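Local coordinates for tudor and KH domain-containing protein homolog (Drosophila melanogaster, PDB 5YGB) that binds the N-terminus of Piwi through its Tudor domain and takes part in the piRNA pathway that represses transposons in the germline, at residues 53-58 with 89-94; 129-134 with 208-213. The protein carries 1 engineered substitution. All blocks are in the same frame, centred on the assembly; numbering follows the deposited sequence.

How the contacts relate
The chain is an extended Tudor domain, in which a barrel-like Tudor core is joined to a staphylococcal nuclease-like part. Contact 1 belongs to the Tudor core, where the loop before strand 60-65 rests against strand 89-95. Contact 2 lies at the far end of the nuclease-like part, between the short strand 131-132 and the end of helix 205-211. The two sit on opposite sides of the chain's centre, with their own centres 38 Å apart and their nearest atoms about 18 Å apart. Each is small, contains no direct hydrogen bond and packs aliphatic carbons on one another and on oxygen atoms. The Tudor domain binds the Piwi N-terminus, but no ligand atom takes part in either contact.

Contact 1. Residues 53-58 with 89-94; sequences TAPYVG and QVIDLY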
loop_
_atom_site.group_PDB
_atom_site.type_symbol
_atom_site.label_atom_id
_atom_site.label_comp_id
_atom_site.label_asym_id
_atom_site.label_seq_id
_atom_site.Cartn_x
_atom_site.Cartn_y
_atom_site.Cartn_z
ATOM N N THR A 53 19.887 14.422 -1.456
ATOM C CA THR A 53 21.010 14.430 -2.409
ATOM C C THR A 53 21.367 13.001 -2.798
ATOM O O THR A 53 21.311 12.098 -1.974
ATOM C CB THR A 53 22.284 15.110 -1.844
ATOM O OG1 THR A 53 22.690 14.428 -0.656
ATOM C CG2 THR A 53 22.049 16.591 -1.549
ATOM N N ALA A 54 21.747 12.818 -4.056
ATOM C CA ALA A 54 22.184 11.523 -4.574
ATOM C C ALA A 54 21.311 10.372 -4.064
ATOM O O ALA A 54 21.813 9.432 -3.430
ATOM C CB ALA A 54 23.656 11.285 -4.213
ATOM N N PRO A 55 19.999 10.435 -4.343
ATOM C CA PRO A 55 19.123 9.363 -3.870
ATOM C C PRO A 55 19.460 8.018 -4.508
ATOM O O PRO A 55 20.070 7.949 -5.579
ATOM C CB PRO A 55 17.725 9.835 -4.302
ATOM C CG PRO A 55 17.979 10.745 -5.459
ATOM C CD PRO A 55 19.279 11.432 -5.151
ATOM N N TYR A 56 19.052 6.942 -3.849
ATOM C CA TYR A 56 19.362 5.605 -4.342
ATOM C C TYR A 56 18.205 4.647 -4.108
ATOM O O TYR A 56 17.419 4.794 -3.169
ATOM C CB TYR A 56 20.641 5.055 -3.680
ATOM C CG TYR A 56 20.592 4.951 -2.170
ATOM C CD1 TYR A 56 20.233 3.755 -1.542
ATOM C CD2 TYR A 56 20.930 6.033 -1.368
ATOM C CE1 TYR A 56 20.185 3.659 -0.160
ATOM C CE2 TYR A 56 20.892 5.936 0.014
ATOM C CZ TYR A 56 20.515 4.754 0.609
ATOM O OH TYR A 56 20.491 4.685 1.988
ATOM N N VAL A 57 18.119 3.650 -4.974
ATOM C CA VAL A 57 17.109 2.615 -4.831
ATOM C C VAL A 57 17.297 1.873 -3.509
ATOM O O VAL A 57 18.398 1.398 -3.181
ATOM C CB VAL A 57 17.164 1.644 -6.022
ATOM C CG1 VAL A 57 16.257 0.451 -5.788
ATOM C CG2 VAL A 57 16.777 2.366 -7.315
ATOM N N GLY A 58 16.217 1.809 -2.738
ATOM C CA GLY A 58 16.226 1.185 -1.429
ATOM C C GLY A 58 16.162 2.199 -0.298
ATOM O O GLY A 58 15.840 1.842 0.842
ATOM N N GLN A 89 15.799 13.851 -12.283
ATOM C CA GLN A 89 15.300 12.488 -12.217
ATOM C C GLN A 89 13.816 12.449 -11.878
ATOM O O GLN A 89 13.250 13.433 -11.395
ATOM C CB GLN A 89 16.111 11.685 -11.193
ATOM C CG GLN A 89 17.527 11.381 -11.683
ATOM C CD GLN A 89 18.479 10.956 -10.576
ATOM O OE1 GLN A 89 18.257 11.238 -9.397
ATOM N NE2 GLN A 89 19.541 10.251 -10.955
ATOM N N VAL A 90 13.199 11.315 -12.184
ATOM C CA VAL A 90 11.849 10.991 -11.743
ATOM C C VAL A 90 12.011 9.797 -10.815
ATOM O O VAL A 90 12.733 8.856 -11.141
ATOM C CB VAL A 90 10.909 10.664 -12.928
ATOM C CG1 VAL A 90 9.522 10.251 -12.427
ATOM C CG2 VAL A 90 10.804 11.864 -13.864
ATOM N N ILE A 91 11.376 9.845 -9.648
ATOM C CA ILE A 91 11.582 8.834 -8.610
ATOM C C ILE A 91 10.325 8.006 -8.413
ATOM O O ILE A 91 9.252 8.552 -8.170
ATOM C CB ILE A 91 11.975 9.484 -7.261
ATOM C CG1 ILE A 91 13.084 10.515 -7.458
ATOM C CG2 ILE A 91 12.344 8.431 -6.219
ATOM C CD1 ILE A 91 14.408 9.919 -7.802
ATOM N N ASP A 92 10.458 6.695 -8.545
ATOM C CA ASP A 92 9.370 5.756 -8.292
ATOM C C ASP A 92 9.366 5.422 -6.792
ATOM O O ASP A 92 10.319 4.814 -6.293
ATOM C CB ASP A 92 9.571 4.503 -9.160
ATOM C CG ASP A 92 8.390 3.555 -9.142
ATOM O OD1 ASP A 92 7.358 3.871 -8.520
ATOM O OD2 ASP A 92 8.501 2.493 -9.801
ATOM N N LEU A 93 8.303 5.829 -6.094
ATOM C CA LEU A 93 8.180 5.638 -4.650
ATOM C C LEU A 93 7.118 4.619 -4.288
ATOM O O LEU A 93 6.019 4.656 -4.839
ATOM C CB LEU A 93 7.829 6.957 -3.968
ATOM C CG LEU A 93 8.884 8.058 -4.000
ATOM C CD1 LEU A 93 8.348 9.272 -3.278
ATOM C CD2 LEU A 93 10.195 7.602 -3.381
ATOM N N TYR A 94 7.445 3.731 -3.354
ATOM C CA TYR A 94 6.476 2.824 -2.746
ATOM C C TYR A 94 6.156 3.365 -1.350
ATOM O O TYR A 94 7.056 3.540 -0.525
ATOM C CB TYR A 94 7.042 1.395 -2.698
ATOM C CG TYR A 94 6.244 0.461 -1.821
ATOM C CD1 TYR A 94 4.969 0.058 -2.194
ATOM C CD2 TYR A 94 6.758 -0.014 -0.614
ATOM C CE1 TYR A 94 4.224 -0.785 -1.387
ATOM C CE2 TYR A 94 6.022 -0.860 0.192
ATOM C CZ TYR A 94 4.752 -1.227 -0.199
ATOM O OH TYR A 94 4.003 -2.054 0.624
HETATM O O HOH W 1 20.731 9.548 -7.645
#
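Pro55 and Ile91 mark the closest passage of the two backbones, at 8.9 Å between their CA atoms, so the loop 53-58 meets strand 89-94 through side chains and not through strand pairing. This is the Tudor barrel, with the loop leading into strand 60-65 and packing on side chains of strands 70-81 and 89-95. Pro55 carries the contact on its CG corner, which lies 4.4 Å from CD1 of Ile91. The ring suits a loop because it is rigid and offers a compact apolar surface, and it also touches Ile76 of strand 70-81. Ile91 is buried and branched, as befits a strand residue facing inward; its outer torsion (chi2 -70°) turns CD1 toward the proline, while Ile79 and Pro106 pack around the same side chain. Gln89 is partly exposed, where a long chain with a polar end can reach the proline and still meet water. Extended beyond CG, it brings its amide oxygen up to the ring, with OE1 4.0 Å from Pro55 CG and that carbon almost straight beyond the oxygen, the CD-OE1-CG angle being about 159°. A water donates to Pro55 O at 2.7 Å and, weakly, to Gln89 OE1 at 3.5 Å.

Contact 2. Residues 129-134 with 208-213; sequences ANVKST and LMITQG
Two peptide carbonyls, of Asn130 and Gly213, are the flat groups, and each receives a methyl from the other segment. Ile210 CD1 comes to the oxygen end of the first, 3.9 Å from Asn130 O, at a C-O-CD1 angle of about 147° and tilted out of the peptide plane. Thr134 CG2 instead lies over a face of the second, 3.6 Å from Gly213 O. In Ile210, CG1 is anti to the carbonyl carbon (chi1 -68°) and the chain runs on extended (chi2 169°), letting CD1 span from the helix to the CG1 methyl of Val131 at 4.1 Å, the two side chains at a slant. Thr134, with CG2 anti to its carbonyl carbon, suits a partly exposed position by offering a methyl beside a hydroxyl. Buried Val131 has the short, stiff side chain that suits a strand. Gly213 has positive phi, as befits the C' residue of the Schellman motif that ends helix 205-211, and its N donates to Ile210 O at 3.2 Å. Lys132 pairs through its backbone with Leu216, joining strands 131-132 and 216-217 in a small antiparallel sheet. Met209 faces Phe150 and Leu153 of helix 144-154, and Val131 touches Trp142 in the loop before it.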
loop_
_atom_site.group_PDB
_atom_site.type_symbol
_atom_site.label_atom_id
_atom_site.label_comp_id
_atom_site.label_asym_id
_atom_site.label_seq_id
_atom_site.Cartn_x
_atom_site.Cartn_y
_atom_site.Cartn_z
ATOM N N ALA A 129 -7.821 -14.937 -0.783
ATOM C CA ALA A 129 -7.757 -16.385 -0.981
ATOM C C ALA A 129 -9.000 -16.949 -1.669
ATOM O O ALA A 129 -10.101 -16.411 -1.549
ATOM C CB ALA A 129 -7.542 -17.078 0.351
ATOM N N ASN A 130 -8.785 -18.032 -2.412
ATOM C CA ASN A 130 -9.860 -18.876 -2.954
ATOM C C ASN A 130 -10.713 -18.229 -4.045
ATOM O O ASN A 130 -11.851 -18.650 -4.275
ATOM C CB ASN A 130 -10.760 -19.367 -1.815
ATOM C CG ASN A 130 -9.988 -20.139 -0.752
ATOM O OD1 ASN A 130 -9.192 -21.026 -1.074
ATOM N ND2 ASN A 130 -10.214 -19.803 0.512
ATOM N N VAL A 131 -10.165 -17.228 -4.729
ATOM C CA VAL A 131 -10.825 -16.640 -5.893
ATOM C C VAL A 131 -9.897 -16.518 -7.098
ATOM O O VAL A 131 -8.669 -16.461 -6.967
ATOM C CB VAL A 131 -11.390 -15.223 -5.602
ATOM C CG1 VAL A 131 -12.372 -15.250 -4.447
ATOM C CG2 VAL A 131 -10.257 -14.227 -5.340
ATOM N N LYS A 132 -10.501 -16.466 -8.278
ATOM C CA LYS A 132 -9.778 -16.124 -9.493
ATOM C C LYS A 132 -10.689 -15.314 -10.400
ATOM O O LYS A 132 -11.899 -15.236 -10.176
ATOM C CB LYS A 132 -9.269 -17.372 -10.220
ATOM C CG LYS A 132 -10.367 -18.259 -10.758
ATOM C CD LYS A 132 -9.787 -19.459 -11.470
ATOM C CE LYS A 132 -10.887 -20.278 -12.123
ATOM N NZ LYS A 132 -10.339 -21.464 -12.837
ATOM N N SER A 133 -10.097 -14.696 -11.410
ATOM C CA SER A 133 -10.835 -13.835 -12.321
ATOM C C SER A 133 -11.895 -14.595 -13.117
ATOM O O SER A 133 -11.741 -15.784 -13.399
ATOM C CB SER A 133 -9.867 -13.145 -13.278
ATOM O OG SER A 133 -10.566 -12.320 -14.189
ATOM N N THR A 134 -12.975 -13.897 -13.460
ATOM C CA THR A 134 -14.041 -14.455 -14.286
ATOM C C THR A 134 -13.637 -14.583 -15.749
ATOM O O THR A 134 -14.215 -15.381 -16.490
ATOM C CB THR A 134 -15.311 -13.592 -14.221
ATOM O OG1 THR A 134 -14.971 -12.233 -14.520
ATOM C CG2 THR A 134 -15.958 -13.671 -12.851
ATOM N N LEU A 208 -19.020 -13.358 -1.376
ATOM C CA LEU A 208 -19.860 -12.328 -1.979
ATOM C C LEU A 208 -19.480 -12.101 -3.446
ATOM O O LEU A 208 -20.353 -12.010 -4.312
ATOM C CB LEU A 208 -19.761 -11.023 -1.195
ATOM C CG LEU A 208 -20.446 -11.023 0.166
ATOM C CD1 LEU A 208 -20.081 -9.763 0.936
ATOM C CD2 LEU A 208 -21.961 -11.128 0.002
ATOM N N MET A 209 -18.186 -12.027 -3.737
ATOM C CA MET A 209 -17.769 -11.805 -5.114
ATOM C C MET A 209 -18.122 -12.984 -6.018
ATOM O O MET A 209 -18.571 -12.773 -7.138
ATOM C CB MET A 209 -16.276 -11.511 -5.180
ATOM C CG MET A 209 -15.910 -10.185 -4.531
ATOM S SD MET A 209 -14.213 -9.690 -4.856
ATOM C CE MET A 209 -14.240 -9.421 -6.633
ATOM N N ILE A 210 -17.959 -14.210 -5.526
ATOM C CA ILE A 210 -18.283 -15.394 -6.313
ATOM C C ILE A 210 -19.786 -15.495 -6.548
ATOM O O ILE A 210 -20.227 -15.669 -7.684
ATOM C CB ILE A 210 -17.775 -16.682 -5.623
ATOM C CG1 ILE A 210 -16.246 -16.695 -5.624
ATOM C CG2 ILE A 210 -18.296 -17.916 -6.349
ATOM C CD1 ILE A 210 -15.627 -17.779 -4.734
ATOM N N THR A 211 -20.584 -15.381 -5.492
ATOM C CA THR A 211 -22.027 -15.580 -5.637
ATOM C C THR A 211 -22.689 -14.474 -6.452
ATOM O O THR A 211 -23.792 -14.663 -6.960
ATOM C CB THR A 211 -22.750 -15.667 -4.278
ATOM O OG1 THR A 211 -22.465 -14.501 -3.490
ATOM C CG2 THR A 211 -22.328 -16.916 -3.516
ATOM N N GLN A 212 -22.028 -13.328 -6.580
ATOM C CA GLN A 212 -22.600 -12.213 -7.330
ATOM C C GLN A 212 -21.946 -12.011 -8.702
ATOM O O GLN A 212 -22.213 -11.020 -9.383
ATOM C CB GLN A 212 -22.522 -10.935 -6.487
ATOM C CG GLN A 212 -23.380 -11.038 -5.230
ATOM C CD GLN A 212 -23.332 -9.808 -4.343
ATOM O OE1 GLN A 212 -23.007 -8.709 -4.789
ATOM N NE2 GLN A 212 -23.675 -9.991 -3.077
ATOM N N GLY A 213 -21.091 -12.951 -9.111
ATOM C CA GLY A 213 -20.599 -12.995 -10.476
ATOM C C GLY A 213 -19.349 -12.192 -10.780
ATOM O O GLY A 213 -19.025 -11.968 -11.952
#